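Long-range contacts in fatty acyl CoA synthetase FADD13 (FATTY-ACYL-CoA SYNTHETASE) (Mycobacterium tuberculosis, PDB 3R44), which belongs to the ANL superfamily and pairs an AMP-binding enzyme domain with a smaller C-terminal domain: residues S204-R209 with Y288-G293; A456-A461 with E492-N497. All coordinates share one frame; numbering follows the deposited sequence.

Contact 1 (S204-R209 with Y288-G293); sequences STIDVR and YFITGG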
# COMPACT_ATOMS: atom_id res chain seq x y z
N SER A 204 -11.39 -10.21 10.17
CA SER A 204 -11.55 -10.57 11.60
C SER A 204 -11.21 -9.49 12.60
O SER A 204 -11.49 -9.64 13.79
CB SER A 204 -10.69 -11.79 11.98
OG SER A 204 -11.15 -12.92 11.27
N THR A 205 -10.63 -8.39 12.13
CA THR A 205 -10.17 -7.34 13.01
C THR A 205 -11.05 -6.09 12.90
O THR A 205 -11.42 -5.52 13.90
CB THR A 205 -8.68 -6.98 12.70
OG1 THR A 205 -7.87 -8.18 12.76
CG2 THR A 205 -8.18 -5.89 13.68
N ILE A 206 -11.39 -5.66 11.69
CA ILE A 206 -12.20 -4.43 11.58
C ILE A 206 -13.67 -4.78 11.69
O ILE A 206 -14.04 -5.94 11.44
CB ILE A 206 -11.95 -3.67 10.26
CG1 ILE A 206 -12.47 -4.42 9.04
CG2 ILE A 206 -10.46 -3.34 10.08
CD1 ILE A 206 -12.27 -3.55 7.74
N ASP A 207 -14.51 -3.79 12.00
CA ASP A 207 -15.94 -4.02 12.07
C ASP A 207 -16.52 -4.02 10.65
O ASP A 207 -17.10 -3.04 10.22
CB ASP A 207 -16.62 -2.99 12.97
CG ASP A 207 -18.14 -3.19 13.10
OD1 ASP A 207 -18.76 -4.21 12.64
OD2 ASP A 207 -18.73 -2.28 13.69
N VAL A 208 -16.34 -5.12 9.93
CA VAL A 208 -16.92 -5.30 8.59
C VAL A 208 -18.03 -6.35 8.71
O VAL A 208 -17.89 -7.32 9.50
CB VAL A 208 -15.89 -5.69 7.54
CG1 VAL A 208 -15.19 -7.03 7.88
CG2 VAL A 208 -16.54 -5.71 6.11
N ARG A 209 -19.13 -6.14 7.97
CA ARG A 209 -20.37 -6.93 8.12
C ARG A 209 -20.86 -7.46 6.79
O ARG A 209 -20.63 -6.85 5.75
CB ARG A 209 -21.45 -6.05 8.75
CG ARG A 209 -21.02 -5.40 10.05
CD ARG A 209 -22.07 -4.45 10.56
NE ARG A 209 -21.53 -3.67 11.65
CZ ARG A 209 -22.20 -2.69 12.25
NH1 ARG A 209 -23.41 -2.36 11.83
NH2 ARG A 209 -21.63 -2.02 13.24
N TYR A 288 -17.38 4.27 8.71
CA TYR A 288 -15.99 4.67 8.86
C TYR A 288 -15.16 4.60 7.58
O TYR A 288 -15.46 3.85 6.67
CB TYR A 288 -15.29 3.82 9.98
CG TYR A 288 -15.25 2.36 9.71
CD1 TYR A 288 -14.19 1.78 9.02
CD2 TYR A 288 -16.27 1.53 10.14
CE1 TYR A 288 -14.15 0.46 8.82
CE2 TYR A 288 -16.26 0.20 9.93
CZ TYR A 288 -15.18 -0.35 9.23
OH TYR A 288 -15.09 -1.69 8.93
N PHE A 289 -14.06 5.33 7.58
CA PHE A 289 -13.07 5.19 6.57
C PHE A 289 -11.92 4.35 7.09
O PHE A 289 -11.62 4.36 8.26
CB PHE A 289 -12.50 6.55 6.20
CG PHE A 289 -13.45 7.43 5.42
CD1 PHE A 289 -13.64 7.26 4.05
CD2 PHE A 289 -14.14 8.43 6.09
CE1 PHE A 289 -14.51 8.10 3.33
CE2 PHE A 289 -15.03 9.25 5.40
CZ PHE A 289 -15.20 9.09 4.02
N ILE A 290 -11.31 3.57 6.19
CA ILE A 290 -10.07 2.85 6.47
C ILE A 290 -9.03 3.67 5.74
O ILE A 290 -9.14 3.83 4.54
CB ILE A 290 -10.06 1.45 5.87
CG1 ILE A 290 -11.23 0.64 6.43
CG2 ILE A 290 -8.71 0.75 6.21
CD1 ILE A 290 -11.42 -0.74 5.75
N THR A 291 -8.06 4.22 6.44
CA THR A 291 -7.09 5.12 5.82
C THR A 291 -5.69 4.57 5.98
O THR A 291 -5.33 3.99 6.98
CB THR A 291 -7.13 6.55 6.41
OG1 THR A 291 -6.72 6.52 7.77
CG2 THR A 291 -8.56 7.10 6.42
N GLY A 292 -4.89 4.80 4.96
CA GLY A 292 -3.49 4.42 4.97
C GLY A 292 -2.69 5.72 4.96
O GLY A 292 -3.25 6.78 4.75
N GLY A 293 -1.40 5.65 5.19
CA GLY A 293 -0.57 6.83 5.10
C GLY A 293 -0.26 7.35 6.48
O GLY A 293 -0.43 6.65 7.46
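Tyr288 carries its CG between the backbone N and the carbonyl carbon (chi1 62°), and Ile206 holds CG1 in the same way. The two side chains, one from strand 288-291 and the other just beyond helix 192-205, cross at about a right angle. The phenol ends at the backbone of Asp207, where Tyr288 OH donates a hydrogen bond of 2.7 Å to Asp207 O. The acceptor lies at the ring edge, in the ring plane, yet the hydroxyl stands well above the carbonyl plane, 77° out of it. Beside this polar point Ile206 CD1 lies 3.6 Å from Tyr288 OH and 3.5 Å from Ile290 CD1, so one methyl touches both the hydroxyl and the apolar tip two residues further along the strand. Ile206 and Ile290 also cross at about a right angle.

Asp207 is the centre of an inverse gamma turn, closed by a weak bond from Val208 N to Ile206 O. Its carboxylate serves Arg209, which grips it side-on: Arg209 NE reaches Asp207 OD1 at 3.0 Å with an N-H...acceptor angle of 177°, and Arg209 NH2 reaches Asp207 OD2 at 2.9 Å. Arg287 NH2 is a second donor to Asp207 O, and it also lies close to Arg209 NE, a proximity of like charges that the Asp207 carboxylate probably eases. The chemistry thus implies a division of labour within one residue: the carbonyl of Asp207 ties the turn to the parallel part of the nine-stranded mixed sheet, while its side chain pairs with Arg209, probably offsetting its charge.

Contact 2 (A456-A461 with E492-N497); sequences AAIVVA and EAIPRN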
# COMPACT_ATOMS: atom_id res chain seq x y z
N ALA A 456 21.69 15.90 7.01
CA ALA A 456 21.49 17.31 7.11
C ALA A 456 20.25 17.57 7.96
O ALA A 456 19.16 17.10 7.64
CB ALA A 456 21.24 17.94 5.72
N ALA A 457 20.41 18.33 9.02
CA ALA A 457 19.25 18.80 9.83
C ALA A 457 18.75 20.13 9.34
O ALA A 457 19.47 21.12 9.38
CB ALA A 457 19.69 18.89 11.32
N ILE A 458 17.50 20.16 8.90
CA ILE A 458 16.83 21.39 8.49
C ILE A 458 16.02 21.88 9.71
O ILE A 458 15.12 21.19 10.22
CB ILE A 458 15.96 21.18 7.25
CG1 ILE A 458 16.84 20.66 6.08
CG2 ILE A 458 15.43 22.52 6.84
CD1 ILE A 458 16.89 19.27 5.96
N VAL A 459 16.39 23.04 10.21
CA VAL A 459 15.94 23.45 11.53
C VAL A 459 15.23 24.77 11.40
O VAL A 459 15.76 25.70 10.78
CB VAL A 459 17.14 23.60 12.49
CG1 VAL A 459 16.62 24.17 13.80
CG2 VAL A 459 17.84 22.20 12.70
N VAL A 460 14.05 24.88 12.00
CA VAL A 460 13.38 26.16 12.18
C VAL A 460 13.58 26.55 13.62
O VAL A 460 13.22 25.80 14.56
CB VAL A 460 11.86 26.06 11.81
CG1 VAL A 460 11.14 27.40 11.99
CG2 VAL A 460 11.66 25.47 10.43
N ALA A 461 14.23 27.69 13.85
CA ALA A 461 14.60 28.10 15.20
C ALA A 461 14.69 29.60 15.31
O ALA A 461 14.74 30.32 14.29
CB ALA A 461 15.93 27.50 15.61
N GLU A 492 13.36 29.21 7.31
CA GLU A 492 12.21 29.89 7.87
C GLU A 492 11.01 28.93 7.97
O GLU A 492 10.14 29.18 8.75
CB GLU A 492 11.84 31.13 7.02
CG GLU A 492 12.88 32.21 7.09
CD GLU A 492 13.08 32.80 8.50
OE1 GLU A 492 12.05 32.99 9.21
OE2 GLU A 492 14.26 33.03 8.90
N ALA A 493 10.98 27.89 7.14
CA ALA A 493 9.87 26.96 7.04
C ALA A 493 10.34 25.66 6.41
O ALA A 493 11.20 25.65 5.54
CB ALA A 493 8.71 27.53 6.19
N ILE A 494 9.69 24.59 6.86
CA ILE A 494 9.81 23.25 6.33
C ILE A 494 8.55 22.93 5.51
O ILE A 494 7.45 23.32 5.89
CB ILE A 494 9.99 22.27 7.52
CG1 ILE A 494 11.40 22.46 8.09
CG2 ILE A 494 9.77 20.82 7.10
CD1 ILE A 494 11.49 21.89 9.54
N PRO A 495 8.72 22.24 4.37
CA PRO A 495 7.55 21.94 3.54
C PRO A 495 6.63 20.88 4.16
O PRO A 495 7.07 19.77 4.50
CB PRO A 495 8.17 21.48 2.22
CG PRO A 495 9.44 20.80 2.63
CD PRO A 495 9.95 21.64 3.81
N ARG A 496 5.37 21.23 4.34
CA ARG A 496 4.39 20.29 4.85
C ARG A 496 3.14 20.28 3.98
O ARG A 496 2.83 21.27 3.32
CB ARG A 496 3.96 20.64 6.24
CG ARG A 496 4.99 20.41 7.32
CD ARG A 496 4.43 21.10 8.59
NE ARG A 496 5.46 21.20 9.59
CZ ARG A 496 5.65 20.28 10.52
NH1 ARG A 496 4.87 19.22 10.56
NH2 ARG A 496 6.62 20.44 11.41
N ASN A 497 2.42 19.16 3.98
CA ASN A 497 1.22 19.07 3.15
C ASN A 497 0.04 19.63 3.94
O ASN A 497 0.24 19.99 5.10
CB ASN A 497 1.06 17.62 2.62
CG ASN A 497 0.68 16.63 3.67
OD1 ASN A 497 0.42 16.99 4.82
ND2 ASN A 497 0.55 15.37 3.27
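Val460 meets Ile494 in the close-packed part of this contact, near the end of strand 454-461. Val460 CG2 lies 3.7 Å from Ile494 CD1 and 3.8 Å from Ile494 CG1, the two side chains meeting at a slant. Ile494 CG1 sits anti to its carbonyl carbon (chi1 -72°), and the CD1 beyond it also comes within 3.8 Å of Ile458 O, so a methyl rests against the strand backbone as well as on valine. Ile458 adds a lighter touch, its CG2 4.2 Å from Ile494 CG1; the end of Ile458 turns away from Ile494, and its side chain also touches Tyr511 of helix 504-511.

The side toward Glu492 is looser and more exposed. Here Val460 CG1, anti to its backbone N (chi1 -180°), approaches Glu492 O at 3.8 Å, while the same CG2 that packs on Ile494 passes Ala493 CA more distantly, at 4.1 Å. Glu492 and Ala493 both direct their CB away from the strand. No hydrogen bond joins the two segments. Such apolar packing, of a connection leaving edge strand 487-490 across the middle strand of a three-stranded sheet, belongs to the alpha+beta architecture of the C-terminal domain of AMP-binding enzymes.

How the contacts relate
The two contacts belong to different parts of the protein, the AMP-binding enzyme region for contact 1 and the C-terminal domain for contact 2, with centres 34 Å apart and nearest atoms about 9 Å apart. They share no secondary-structure element. Contact 1 is mostly buried, its centre about 14 Å from the centre of the chain, and sets a turn against the large mixed sheet; contact 2, its centre about 27 Å from it, is only partly buried and lays a loop on a small sheet. Their chemistry differs accordingly: a hydrogen bond to a main-chain carbonyl accompanies apolar packing in the deeper contact, whereas the peripheral one has no hydrogen bond between its segments and relies on van der Waals packing of aliphatic groups on one another and on backbone.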